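Local coordinates for protein factor essential for expression of methicillin resistance (Staphylococcus aureus, PDB 1LRZ) that catalyses the addition of glycines 2 and 3 of the pentaglycine interpeptide bridge of staphylococcal peptidoglycan, taking glycine from glycyl-tRNA, at residues Gly177-Asn182 with Gly341-Gln346; Lys187-Lys192 with Arg337-Ser342; Val191-Leu196 with Gln346-Asn351; Ile243-Tyr248 with Lys301-Glu306. All coordinates share one frame; numbering follows the deposited sequence.

Contact 1: Gly177-Asn182 with Gly341-Gln346; sequences GLRKRN and GSYAVQ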
loop_
_atom_site.group_PDB
_atom_site.type_symbol
_atom_site.label_atom_id
_atom_site.label_comp_id
_atom_site.label_asym_id
_atom_site.label_seq_id
_atom_site.Cartn_x
_atom_site.Cartn_y
_atom_site.Cartn_z
ATOM N N GLY A 177 -19.546 0.555 -9.882
ATOM C CA GLY A 177 -20.462 1.631 -9.537
ATOM C C GLY A 177 -20.278 2.284 -8.181
ATOM O O GLY A 177 -20.249 3.512 -8.070
ATOM N N LEU A 178 -20.159 1.466 -7.142
ATOM C CA LEU A 178 -20.000 1.978 -5.790
ATOM C C LEU A 178 -18.696 2.782 -5.603
ATOM O O LEU A 178 -18.718 3.871 -5.024
ATOM C CB LEU A 178 -20.077 0.810 -4.798
ATOM C CG LEU A 178 -20.228 1.133 -3.309
ATOM C CD1 LEU A 178 -21.421 2.069 -3.081
ATOM C CD2 LEU A 178 -20.400 -0.175 -2.533
ATOM N N ARG A 179 -17.564 2.274 -6.094
ATOM C CA ARG A 179 -16.312 3.023 -5.937
ATOM C C ARG A 179 -16.297 4.316 -6.749
ATOM O O ARG A 179 -15.822 5.347 -6.286
ATOM C CB ARG A 179 -15.098 2.161 -6.320
ATOM C CG ARG A 179 -14.696 1.186 -5.223
ATOM C CD ARG A 179 -15.762 0.117 -5.094
ATOM N NE ARG A 179 -15.968 -0.247 -3.715
ATOM C CZ ARG A 179 -16.677 -1.288 -3.313
ATOM N NH1 ARG A 179 -16.787 -1.512 -2.019
ATOM N NH2 ARG A 179 -17.261 -2.101 -4.192
ATOM N N LYS A 180 -16.809 4.258 -7.969
ATOM C CA LYS A 180 -16.873 5.443 -8.820
ATOM C C LYS A 180 -17.733 6.518 -8.144
ATOM O O LYS A 180 -17.337 7.679 -8.052
ATOM C CB LYS A 180 -17.496 5.067 -10.168
ATOM C CG LYS A 180 -17.551 6.176 -11.207
ATOM C CD LYS A 180 -17.861 5.543 -12.565
ATOM C CE LYS A 180 -17.581 6.453 -13.754
ATOM N NZ LYS A 180 -17.849 5.730 -15.054
ATOM N N ARG A 181 -18.911 6.126 -7.667
ATOM C CA ARG A 181 -19.811 7.072 -7.025
ATOM C C ARG A 181 -19.178 7.740 -5.807
ATOM O O ARG A 181 -19.230 8.962 -5.665
ATOM C CB ARG A 181 -21.121 6.384 -6.608
ATOM C CG ARG A 181 -22.045 7.297 -5.800
ATOM C CD ARG A 181 -23.446 6.691 -5.587
ATOM N NE ARG A 181 -24.255 7.523 -4.696
ATOM C CZ ARG A 181 -25.478 7.204 -4.275
ATOM N NH1 ARG A 181 -26.136 8.021 -3.458
ATOM N NH2 ARG A 181 -26.046 6.074 -4.678
ATOM N N ASN A 182 -18.584 6.936 -4.933
ATOM C CA ASN A 182 -17.952 7.465 -3.729
ATOM C C ASN A 182 -16.727 8.323 -4.043
ATOM O O ASN A 182 -16.467 9.323 -3.364
ATOM C CB ASN A 182 -17.586 6.308 -2.786
ATOM C CG ASN A 182 -18.810 5.770 -2.035
ATOM O OD1 ASN A 182 -18.981 4.566 -1.860
ATOM N ND2 ASN A 182 -19.654 6.671 -1.593
ATOM N N GLY A 341 -14.106 9.442 3.551
ATOM C CA GLY A 341 -12.706 9.771 3.735
ATOM C C GLY A 341 -11.795 8.700 3.158
ATOM O O GLY A 341 -10.719 8.993 2.634
ATOM N N SER A 342 -12.236 7.450 3.248
ATOM C CA SER A 342 -11.464 6.321 2.749
ATOM C C SER A 342 -11.154 6.466 1.258
ATOM O O SER A 342 -10.041 6.187 0.799
ATOM C CB SER A 342 -12.257 5.033 2.972
ATOM O OG SER A 342 -11.456 3.915 2.646
ATOM N N TYR A 343 -12.169 6.878 0.505
ATOM C CA TYR A 343 -12.049 7.064 -0.925
ATOM C C TYR A 343 -11.145 8.247 -1.250
ATOM O O TYR A 343 -10.442 8.234 -2.265
ATOM C CB TYR A 343 -13.443 7.261 -1.521
ATOM C CG TYR A 343 -14.298 6.020 -1.395
ATOM C CD1 TYR A 343 -14.181 4.984 -2.317
ATOM C CD2 TYR A 343 -15.197 5.861 -0.333
ATOM C CE1 TYR A 343 -14.926 3.818 -2.197
ATOM C CE2 TYR A 343 -15.959 4.680 -0.202
ATOM C CZ TYR A 343 -15.813 3.670 -1.147
ATOM O OH TYR A 343 -16.559 2.516 -1.081
ATOM N N ALA A 344 -11.163 9.264 -0.390
ATOM C CA ALA A 344 -10.333 10.462 -0.580
ATOM C C ALA A 344 -8.867 10.081 -0.418
ATOM O O ALA A 344 -8.020 10.472 -1.227
ATOM C CB ALA A 344 -10.717 11.546 0.447
ATOM N N VAL A 345 -8.565 9.311 0.627
ATOM C CA VAL A 345 -7.195 8.864 0.868
ATOM C C VAL A 345 -6.671 8.038 -0.317
ATOM O O VAL A 345 -5.579 8.298 -0.824
ATOM C CB VAL A 345 -7.100 8.010 2.158
ATOM C CG1 VAL A 345 -5.702 7.369 2.266
ATOM C CG2 VAL A 345 -7.347 8.895 3.386
ATOM N N GLN A 346 -7.444 7.051 -0.761
ATOM C CA GLN A 346 -7.015 6.218 -1.880
ATOM C C GLN A 346 -6.850 7.055 -3.154
ATOM O O GLN A 346 -5.868 6.894 -3.886
ATOM C CB GLN A 346 -8.021 5.087 -2.145
ATOM C CG GLN A 346 -8.137 4.017 -1.028
ATOM C CD GLN A 346 -6.795 3.397 -0.676
ATOM O OE1 GLN A 346 -6.005 3.038 -1.558
ATOM N NE2 GLN A 346 -6.537 3.250 0.613
#
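A tyrosine reaching from one helix to lie against an asparagine and an arginine of another makes this a helix-to-helix surface contact, joining the first turns of helix 177-187 to the start of helix 341-355. It illustrates how one aromatic ring can bridge two helices: Y343 and N182, whose CA atoms are 6.5 Å apart, supply most of the buried area. In a CH-pi contact, CB of N182 sits 3.3 Å from the centroid of the Y343 ring and only 6° from its normal, squarely over the middle of one face. Because CG of N182 is anti to its own carbonyl carbon (chi1 -77°), the amide runs from there out over the CE2 and CZ side of the ring, its plane tilted by 35°. That brings OD1 of N182 to 3.3 Å from OH of Y343. R179, one turn earlier, works at the rim instead: its CG lies near the ring plane, 4.0 Å from CE1 of Y343. Bends at chi2 and chi3 fold its chain back past the phenol, leaving NE 3.9 Å from OH of Y343. Y343 also meets the ring of F382 and touches Y386. The chemistry is thus chiefly dispersion and CH-pi attraction over a ring face; the R179 charge may modestly polarise the phenol, an effect probably lessened by its salt bridge to D176.

Contact 2: Lys187-Lys192 with Arg337-Ser342; sequences KKNGVK and RHFAGS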
loop_
_atom_site.group_PDB
_atom_site.type_symbol
_atom_site.label_atom_id
_atom_site.label_comp_id
_atom_site.label_asym_id
_atom_site.label_seq_id
_atom_site.Cartn_x
_atom_site.Cartn_y
_atom_site.Cartn_z
ATOM N N LYS A 187 -14.595 14.110 -4.258
ATOM C CA LYS A 187 -13.992 15.135 -5.090
ATOM C C LYS A 187 -14.707 16.463 -4.851
ATOM O O LYS A 187 -14.136 17.525 -5.086
ATOM C CB LYS A 187 -14.124 14.779 -6.571
ATOM C CG LYS A 187 -13.126 13.776 -7.130
ATOM C CD LYS A 187 -13.366 13.683 -8.629
ATOM C CE LYS A 187 -12.311 12.899 -9.372
ATOM N NZ LYS A 187 -12.636 12.902 -10.839
ATOM N N LYS A 188 -15.945 16.404 -4.364
ATOM C CA LYS A 188 -16.720 17.621 -4.151
ATOM C C LYS A 188 -17.663 17.606 -2.937
ATOM O O LYS A 188 -18.828 17.986 -3.048
ATOM C CB LYS A 188 -17.518 17.905 -5.427
ATOM C CG LYS A 188 -18.218 19.253 -5.470
ATOM C CD LYS A 188 -18.979 19.417 -6.782
ATOM C CE LYS A 188 -19.732 20.735 -6.839
ATOM N NZ LYS A 188 -20.481 20.858 -8.121
ATOM N N ASN A 189 -17.175 17.185 -1.775
ATOM C CA ASN A 189 -18.037 17.155 -0.591
ATOM C C ASN A 189 -17.423 17.822 0.642
ATOM O O ASN A 189 -17.898 17.609 1.763
ATOM C CB ASN A 189 -18.431 15.709 -0.249
ATOM C CG ASN A 189 -17.312 14.943 0.447
ATOM O OD1 ASN A 189 -16.128 15.247 0.268
ATOM N ND2 ASN A 189 -17.684 13.939 1.233
ATOM N N GLY A 190 -16.369 18.614 0.440
ATOM C CA GLY A 190 -15.739 19.301 1.559
ATOM C C GLY A 190 -14.597 18.580 2.269
ATOM O O GLY A 190 -13.992 19.135 3.185
ATOM N N VAL A 191 -14.300 17.349 1.865
ATOM C CA VAL A 191 -13.212 16.598 2.481
ATOM C C VAL A 191 -11.878 17.000 1.862
ATOM O O VAL A 191 -11.788 17.185 0.646
ATOM C CB VAL A 191 -13.400 15.076 2.291
ATOM C CG1 VAL A 191 -12.142 14.328 2.758
ATOM C CG2 VAL A 191 -14.632 14.606 3.086
ATOM N N LYS A 192 -10.850 17.137 2.698
ATOM C CA LYS A 192 -9.510 17.496 2.227
ATOM C C LYS A 192 -8.483 16.462 2.687
ATOM O O LYS A 192 -8.752 15.666 3.589
ATOM C CB LYS A 192 -9.122 18.891 2.736
ATOM C CG LYS A 192 -10.024 19.976 2.167
ATOM C CD LYS A 192 -9.745 21.376 2.709
ATOM C CE LYS A 192 -10.717 22.372 2.056
ATOM N NZ LYS A 192 -10.587 23.777 2.529
ATOM N N ARG A 337 -18.131 7.461 8.118
ATOM C CA ARG A 337 -17.918 6.766 6.859
ATOM C C ARG A 337 -18.688 7.421 5.720
ATOM O O ARG A 337 -18.263 7.362 4.566
ATOM C CB ARG A 337 -18.339 5.300 6.967
ATOM C CG ARG A 337 -17.307 4.430 7.646
ATOM C CD ARG A 337 -17.604 2.952 7.474
ATOM N NE ARG A 337 -16.652 2.141 8.230
ATOM C CZ ARG A 337 -15.376 1.969 7.891
ATOM N NH1 ARG A 337 -14.893 2.543 6.794
ATOM N NH2 ARG A 337 -14.579 1.229 8.654
ATOM N N HIS A 338 -19.812 8.057 6.038
ATOM C CA HIS A 338 -20.613 8.685 5.003
ATOM C C HIS A 338 -19.904 9.853 4.322
ATOM O O HIS A 338 -20.342 10.312 3.268
ATOM C CB HIS A 338 -21.990 9.110 5.556
ATOM C CG HIS A 338 -21.923 10.120 6.659
ATOM N ND1 HIS A 338 -21.946 11.480 6.429
ATOM C CD2 HIS A 338 -21.824 9.968 8.003
ATOM C CE1 HIS A 338 -21.863 12.121 7.581
ATOM N NE2 HIS A 338 -21.787 11.227 8.552
ATOM N N PHE A 339 -18.808 10.328 4.908
ATOM C CA PHE A 339 -18.050 11.420 4.288
ATOM C C PHE A 339 -17.071 10.861 3.247
ATOM O O PHE A 339 -16.441 11.621 2.508
ATOM C CB PHE A 339 -17.281 12.233 5.332
ATOM C CG PHE A 339 -18.113 13.282 6.019
ATOM C CD1 PHE A 339 -18.387 13.193 7.383
ATOM C CD2 PHE A 339 -18.619 14.364 5.302
ATOM C CE1 PHE A 339 -19.158 14.179 8.028
ATOM C CE2 PHE A 339 -19.390 15.354 5.930
ATOM C CZ PHE A 339 -19.658 15.259 7.294
ATOM N N ALA A 340 -16.932 9.536 3.217
ATOM C CA ALA A 340 -16.065 8.864 2.241
ATOM C C ALA A 340 -14.583 9.218 2.333
ATOM O O ALA A 340 -13.880 9.281 1.314
ATOM C CB ALA A 340 -16.575 9.149 0.823
ATOM N N GLY A 341 -14.106 9.442 3.551
ATOM C CA GLY A 341 -12.706 9.771 3.735
ATOM C C GLY A 341 -11.795 8.700 3.158
ATOM O O GLY A 341 -10.719 8.993 2.634
ATOM N N SER A 342 -12.236 7.450 3.248
ATOM C CA SER A 342 -11.464 6.321 2.749
ATOM C C SER A 342 -11.154 6.466 1.258
ATOM O O SER A 342 -10.041 6.187 0.799
ATOM C CB SER A 342 -12.257 5.033 2.972
ATOM O OG SER A 342 -11.456 3.915 2.646
HETATM O O HOH W 1 -20.681 13.500 1.953
#
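An Asx turn at N189, in the link between helix 177-187 and strand 192-195, presents its amide to the backbone just ahead of helix 341-355. With CG of N189 between its backbone N and carbonyl carbon (chi1 77°), OD1 comes back over the turn and accepts from the backbone N of V191 at 3.2 Å, which probably fixes the rotation of the amide, with ND2 facing across the contact. There ND2 donates to the backbone O of F339 at 2.9 Å in a moderately bent bond (N-H...O 149°); the acceptor lies close to the plane of the asparagine amide, whereas the donor stands 35° out of the F339 carbonyl plane. CG2 of V191 lies 3.5 Å from the same O of F339 and 4.2 Å from CB of F339. A water 3.1 Å from ND2 of N189 accepts a further bond and gives a weak one to O of H338. Around this junction, F339 reaches I243 of strand 236-244, I313 of strand 310-320 and L303 of helix 277-307, and V191 lies on A241 and I313.

Contact 3: Val191-Leu196 with Gln346-Asn351; sequences VKVRFL and QWEMIN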
loop_
_atom_site.group_PDB
_atom_site.type_symbol
_atom_site.label_atom_id
_atom_site.label_comp_id
_atom_site.label_asym_id
_atom_site.label_seq_id
_atom_site.Cartn_x
_atom_site.Cartn_y
_atom_site.Cartn_z
ATOM N N VAL A 191 -14.300 17.349 1.865
ATOM C CA VAL A 191 -13.212 16.598 2.481
ATOM C C VAL A 191 -11.878 17.000 1.862
ATOM O O VAL A 191 -11.788 17.185 0.646
ATOM C CB VAL A 191 -13.400 15.076 2.291
ATOM C CG1 VAL A 191 -12.142 14.328 2.758
ATOM C CG2 VAL A 191 -14.632 14.606 3.086
ATOM N N LYS A 192 -10.850 17.137 2.698
ATOM C CA LYS A 192 -9.510 17.496 2.227
ATOM C C LYS A 192 -8.483 16.462 2.687
ATOM O O LYS A 192 -8.752 15.666 3.589
ATOM C CB LYS A 192 -9.122 18.891 2.736
ATOM C CG LYS A 192 -10.024 19.976 2.167
ATOM C CD LYS A 192 -9.745 21.376 2.709
ATOM C CE LYS A 192 -10.717 22.372 2.056
ATOM N NZ LYS A 192 -10.587 23.777 2.529
ATOM N N VAL A 193 -7.313 16.468 2.060
ATOM C CA VAL A 193 -6.262 15.529 2.432
ATOM C C VAL A 193 -4.947 16.269 2.660
ATOM O O VAL A 193 -4.537 17.095 1.838
ATOM C CB VAL A 193 -6.056 14.456 1.327
ATOM C CG1 VAL A 193 -4.832 13.582 1.642
ATOM C CG2 VAL A 193 -7.300 13.593 1.209
ATOM N N ARG A 194 -4.314 16.000 3.795
ATOM C CA ARG A 194 -3.027 16.602 4.106
ATOM C C ARG A 194 -2.114 15.476 4.545
ATOM O O ARG A 194 -2.581 14.375 4.862
ATOM C CB ARG A 194 -3.141 17.661 5.214
ATOM C CG ARG A 194 -3.511 17.166 6.610
ATOM C CD ARG A 194 -3.886 18.379 7.471
ATOM N NE ARG A 194 -4.281 18.059 8.839
ATOM C CZ ARG A 194 -3.425 17.785 9.815
ATOM N NH1 ARG A 194 -3.870 17.502 11.032
ATOM N NH2 ARG A 194 -2.121 17.799 9.573
ATOM N N PHE A 195 -0.816 15.741 4.561
ATOM C CA PHE A 195 0.136 14.725 4.960
ATOM C C PHE A 195 0.693 15.023 6.339
ATOM O O PHE A 195 1.219 16.108 6.593
ATOM C CB PHE A 195 1.251 14.636 3.923
ATOM C CG PHE A 195 0.753 14.321 2.544
ATOM C CD1 PHE A 195 0.539 15.342 1.620
ATOM C CD2 PHE A 195 0.480 13.006 2.173
ATOM C CE1 PHE A 195 0.055 15.058 0.341
ATOM C CE2 PHE A 195 -0.004 12.710 0.898
ATOM C CZ PHE A 195 -0.215 13.738 -0.020
ATOM N N LEU A 196 0.570 14.036 7.219
ATOM C CA LEU A 196 1.008 14.146 8.599
ATOM C C LEU A 196 2.507 13.969 8.807
ATOM O O LEU A 196 3.152 13.152 8.138
ATOM C CB LEU A 196 0.265 13.115 9.453
ATOM C CG LEU A 196 -1.264 13.131 9.393
ATOM C CD1 LEU A 196 -1.826 12.091 10.366
ATOM C CD2 LEU A 196 -1.774 14.515 9.754
ATOM N N GLN A 346 -7.444 7.051 -0.761
ATOM C CA GLN A 346 -7.015 6.218 -1.880
ATOM C C GLN A 346 -6.850 7.055 -3.154
ATOM O O GLN A 346 -5.868 6.894 -3.886
ATOM C CB GLN A 346 -8.021 5.087 -2.145
ATOM C CG GLN A 346 -8.137 4.017 -1.028
ATOM C CD GLN A 346 -6.795 3.397 -0.676
ATOM O OE1 GLN A 346 -6.005 3.038 -1.558
ATOM N NE2 GLN A 346 -6.537 3.250 0.613
ATOM N N TRP A 347 -7.798 7.952 -3.420
ATOM C CA TRP A 347 -7.707 8.750 -4.638
ATOM C C TRP A 347 -6.466 9.635 -4.660
ATOM O O TRP A 347 -5.847 9.827 -5.711
ATOM C CB TRP A 347 -8.960 9.605 -4.819
ATOM C CG TRP A 347 -9.053 10.239 -6.180
ATOM C CD1 TRP A 347 -9.214 11.569 -6.454
ATOM C CD2 TRP A 347 -9.024 9.568 -7.451
ATOM N NE1 TRP A 347 -9.281 11.767 -7.811
ATOM C CE2 TRP A 347 -9.162 10.562 -8.446
ATOM C CE3 TRP A 347 -8.876 8.232 -7.841
ATOM C CZ2 TRP A 347 -9.182 10.254 -9.814
ATOM C CZ3 TRP A 347 -8.895 7.925 -9.200
ATOM C CH2 TRP A 347 -9.038 8.938 -10.171
ATOM N N GLU A 348 -6.100 10.178 -3.501
ATOM C CA GLU A 348 -4.919 11.035 -3.422
ATOM C C GLU A 348 -3.659 10.264 -3.817
ATOM O O GLU A 348 -2.843 10.752 -4.594
ATOM C CB GLU A 348 -4.749 11.590 -1.997
ATOM C CG GLU A 348 -3.439 12.370 -1.740
ATOM C CD GLU A 348 -3.450 13.780 -2.321
ATOM O OE1 GLU A 348 -4.472 14.486 -2.164
ATOM O OE2 GLU A 348 -2.432 14.198 -2.925
ATOM N N MET A 349 -3.510 9.054 -3.294
ATOM C CA MET A 349 -2.310 8.280 -3.574
ATOM C C MET A 349 -2.283 7.614 -4.949
ATOM O O MET A 349 -1.214 7.426 -5.527
ATOM C CB MET A 349 -2.072 7.290 -2.437
ATOM C CG MET A 349 -1.848 8.012 -1.076
ATOM S SD MET A 349 -0.575 9.352 -1.093
ATOM C CE MET A 349 0.745 8.477 -1.677
ATOM N N ILE A 350 -3.449 7.259 -5.482
ATOM C CA ILE A 350 -3.501 6.692 -6.825
ATOM C C ILE A 350 -3.043 7.821 -7.763
ATOM O O ILE A 350 -2.284 7.591 -8.712
ATOM C CB ILE A 350 -4.941 6.274 -7.209
ATOM C CG1 ILE A 350 -5.307 4.972 -6.492
ATOM C CG2 ILE A 350 -5.065 6.153 -8.717
ATOM C CD1 ILE A 350 -6.752 4.549 -6.689
ATOM N N ASN A 351 -3.501 9.046 -7.485
ATOM C CA ASN A 351 -3.114 10.191 -8.309
ATOM C C ASN A 351 -1.646 10.537 -8.139
ATOM O O ASN A 351 -0.996 10.992 -9.091
ATOM C CB ASN A 351 -3.995 11.404 -8.003
ATOM C CG ASN A 351 -5.217 11.455 -8.907
ATOM O OD1 ASN A 351 -5.099 11.758 -10.096
ATOM N ND2 ASN A 351 -6.389 11.121 -8.359
#
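Aliphatic contact by CB and CG of E348 with V193, the carboxylate beside them, starts the packing of strand 192-195 on helix 341-355; the local axes come within 9.8 Å and make an angle of 61°. V193 and E348 lie alongside one another, pointing opposite ways, with CG1 of V193 3.9 Å from CG of E348. With CG of E348 anti to its backbone N (chi1 173°) and a bend at chi2, the methylene leans on the strand while the carboxylate turns along it, its OE1 3.8 Å from CB of V193.

The aromatic contacts belong to F195, which meets both helix residues by its edge. OE2 of E348 lies near the ring plane, 3.7 Å from CZ of F195, and the carboxylate is turned almost perpendicular to the ring. M349 adds a Met-aromatic contact: its SD is in the plane of the F195 ring, 3.9 Å from CE2 and 5.3 Å from the centroid. Two bends in the methionine chain bring the sulfur there. Both V193 and F195 also touch P239 of the neighbouring strand 236-244, where backbone bonds hold this edge strand of the sheet.

The attraction is therefore dispersion, joined by a probable electrostatic preference of OE2 and sulfur for the electropositive C-H rim of F195. The methylenes of E348 pack, while OE1 lies against a hydrocarbon surface that offers it no polar partner within the two segments.

Contact 4: Ile243-Tyr248 with Lys301-Glu306; sequences INFDEY and KRLQEE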
loop_
_atom_site.group_PDB
_atom_site.type_symbol
_atom_site.label_atom_id
_atom_site.label_comp_id
_atom_site.label_asym_id
_atom_site.label_seq_id
_atom_site.Cartn_x
_atom_site.Cartn_y
_atom_site.Cartn_z
ATOM N N ILE A 243 -11.938 17.194 7.634
ATOM C CA ILE A 243 -12.806 18.315 7.341
ATOM C C ILE A 243 -12.391 19.458 8.253
ATOM O O ILE A 243 -12.239 19.261 9.458
ATOM C CB ILE A 243 -14.279 17.997 7.644
ATOM C CG1 ILE A 243 -14.776 16.865 6.737
ATOM C CG2 ILE A 243 -15.122 19.262 7.464
ATOM C CD1 ILE A 243 -16.201 16.415 7.045
ATOM N N ASN A 244 -12.187 20.630 7.661
ATOM C CA ASN A 244 -11.857 21.850 8.393
ATOM C C ASN A 244 -13.221 22.537 8.388
ATOM O O ASN A 244 -13.670 23.016 7.347
ATOM C CB ASN A 244 -10.837 22.686 7.611
ATOM C CG ASN A 244 -10.521 24.007 8.288
ATOM O OD1 ASN A 244 -9.357 24.415 8.362
ATOM N ND2 ASN A 244 -11.553 24.683 8.782
ATOM N N PHE A 245 -13.891 22.576 9.533
ATOM C CA PHE A 245 -15.223 23.155 9.544
ATOM C C PHE A 245 -15.355 24.622 9.170
ATOM O O PHE A 245 -16.290 24.976 8.457
ATOM C CB PHE A 245 -15.914 22.829 10.867
ATOM C CG PHE A 245 -16.286 21.374 10.986
ATOM C CD1 PHE A 245 -15.652 20.548 11.905
ATOM C CD2 PHE A 245 -17.222 20.812 10.115
ATOM C CE1 PHE A 245 -15.931 19.181 11.955
ATOM C CE2 PHE A 245 -17.508 19.447 10.156
ATOM C CZ PHE A 245 -16.856 18.629 11.082
ATOM N N ASP A 246 -14.435 25.478 9.602
ATOM C CA ASP A 246 -14.531 26.882 9.213
ATOM C C ASP A 246 -14.524 27.015 7.696
ATOM O O ASP A 246 -15.320 27.756 7.130
ATOM C CB ASP A 246 -13.373 27.709 9.782
ATOM C CG ASP A 246 -13.555 28.026 11.245
ATOM O OD1 ASP A 246 -14.720 28.143 11.684
ATOM O OD2 ASP A 246 -12.534 28.171 11.953
ATOM N N GLU A 247 -13.624 26.295 7.034
ATOM C CA GLU A 247 -13.543 26.376 5.581
ATOM C C GLU A 247 -14.753 25.711 4.929
ATOM O O GLU A 247 -15.276 26.195 3.925
ATOM C CB GLU A 247 -12.243 25.726 5.094
ATOM C CG GLU A 247 -10.990 26.315 5.761
ATOM C CD GLU A 247 -9.696 25.786 5.168
ATOM O OE1 GLU A 247 -9.574 24.553 4.993
ATOM O OE2 GLU A 247 -8.794 26.605 4.885
ATOM N N TYR A 248 -15.198 24.604 5.511
ATOM C CA TYR A 248 -16.352 23.871 4.994
ATOM C C TYR A 248 -17.604 24.754 5.064
ATOM O O TYR A 248 -18.309 24.950 4.068
ATOM C CB TYR A 248 -16.542 22.603 5.829
ATOM C CG TYR A 248 -17.745 21.760 5.479
ATOM C CD1 TYR A 248 -17.948 21.288 4.184
ATOM C CD2 TYR A 248 -18.637 21.362 6.471
ATOM C CE1 TYR A 248 -19.012 20.428 3.894
ATOM C CE2 TYR A 248 -19.689 20.511 6.197
ATOM C CZ TYR A 248 -19.875 20.043 4.912
ATOM O OH TYR A 248 -20.912 19.170 4.666
ATOM N N LYS A 301 -21.838 22.927 11.948
ATOM C CA LYS A 301 -21.698 23.664 13.194
ATOM C C LYS A 301 -21.766 22.739 14.401
ATOM O O LYS A 301 -20.995 22.890 15.351
ATOM C CB LYS A 301 -22.767 24.751 13.281
ATOM C CG LYS A 301 -22.506 25.885 12.301
ATOM C CD LYS A 301 -23.609 26.924 12.329
ATOM C CE LYS A 301 -23.288 28.078 11.389
ATOM N NZ LYS A 301 -24.419 29.052 11.320
ATOM N N ARG A 302 -22.671 21.768 14.358
ATOM C CA ARG A 302 -22.806 20.834 15.461
ATOM C C ARG A 302 -21.542 19.975 15.620
ATOM O O ARG A 302 -21.050 19.782 16.740
ATOM C CB ARG A 302 -24.026 19.935 15.250
ATOM C CG ARG A 302 -24.244 18.921 16.377
ATOM C CD ARG A 302 -25.439 18.034 16.091
ATOM N NE ARG A 302 -25.271 17.333 14.823
ATOM C CZ ARG A 302 -24.375 16.374 14.611
ATOM N NH1 ARG A 302 -24.294 15.800 13.415
ATOM N NH2 ARG A 302 -23.575 15.974 15.592
ATOM N N LEU A 303 -21.017 19.457 14.507
ATOM C CA LEU A 303 -19.812 18.631 14.572
ATOM C C LEU A 303 -18.612 19.450 15.034
ATOM O O LEU A 303 -17.788 18.974 15.819
ATOM C CB LEU A 303 -19.511 17.994 13.208
ATOM C CG LEU A 303 -20.462 16.891 12.733
ATOM C CD1 LEU A 303 -20.114 16.523 11.299
ATOM C CD2 LEU A 303 -20.356 15.663 13.643
ATOM N N GLN A 304 -18.528 20.688 14.555
ATOM C CA GLN A 304 -17.426 21.574 14.915
ATOM C C GLN A 304 -17.411 21.809 16.425
ATOM O O GLN A 304 -16.355 21.764 17.055
ATOM C CB GLN A 304 -17.559 22.913 14.186
ATOM C CG GLN A 304 -16.410 23.881 14.441
ATOM C CD GLN A 304 -16.613 25.238 13.778
ATOM O OE1 GLN A 304 -15.665 25.836 13.259
ATOM N NE2 GLN A 304 -17.846 25.734 13.802
ATOM N N GLU A 305 -18.580 22.049 17.012
ATOM C CA GLU A 305 -18.639 22.281 18.450
ATOM C C GLU A 305 -18.293 21.032 19.244
ATOM O O GLU A 305 -17.653 21.113 20.285
ATOM C CB GLU A 305 -20.021 22.784 18.869
ATOM C CG GLU A 305 -20.360 24.155 18.310
ATOM C CD GLU A 305 -21.429 24.874 19.114
ATOM O OE1 GLU A 305 -22.491 24.260 19.373
ATOM O OE2 GLU A 305 -21.208 26.052 19.481
ATOM N N GLU A 306 -18.711 19.872 18.761
ATOM C CA GLU A 306 -18.412 18.646 19.476
ATOM C C GLU A 306 -16.975 18.149 19.305
ATOM O O GLU A 306 -16.343 17.725 20.274
ATOM C CB GLU A 306 -19.374 17.538 19.056
ATOM C CG GLU A 306 -18.885 16.145 19.427
ATOM C CD GLU A 306 -19.957 15.085 19.285
ATOM O OE1 GLU A 306 -20.640 15.059 18.237
ATOM O OE2 GLU A 306 -20.112 14.271 20.221
#
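F245, in the first turn of helix 245-272, fills the tight part of this contact by setting its ring against L303 and Q304 of helix 277-307. With CG anti to the carbonyl carbon (chi1 -71°), the ring spans both residues: CZ lies 3.5 Å from CB of L303, and CD1 is 3.6 Å from CA of Q304. Backbone N of Q304 stands over one face, offset toward the rim, while CG2 of I243 covers the opposite face, so the phenyl is sandwiched between its own strand end and the facing helix. CB of F245 and CB of Q304 also pack at 3.7 Å.

The solvent side is sparser. Within the facing helix, exposed D246 meets the end of Q304, whose extended chain carries OE1 to 2.9 Å from OD1 of D246; D246 also touches N309. The carboxylate and amide planes stand 75° apart.

Helices 245-272 and 277-307 form a long antiparallel hairpin projecting from the globular part, and this contact closes its base beside strand 236-244. The F245 packing supplies the cohesion. As modelled, the two acceptor oxygens at the margin probably repel, which a weak hydrogen bond from ND2 of N309 to OE1 of Q304 may ease in part.

How the contacts relate
Contacts 1, 2 and 3 form a continuous patch, illustrating how helix 341-355 and the segment just before it can serve different partners: Y343 takes helix 177-187, F339 ahead of the helix takes the loop, and E348 and M349 take strand 192-195. Centres of contacts 1 and 2 are about 8 Å apart, and each lies about 11 Å from contact 3. CB of A344 in contact 1 is 3.9 Å from CG1 of V191, common to contacts 2 and 3. Contact 4, at the hairpin base, is centred about 14 Å from contact 2. K192, also common to contacts 2 and 3, bridges to it, NZ lying 2.8 Å from OE1 of E247, and F339 packs on I243. Contacts 1 and 4 do not touch.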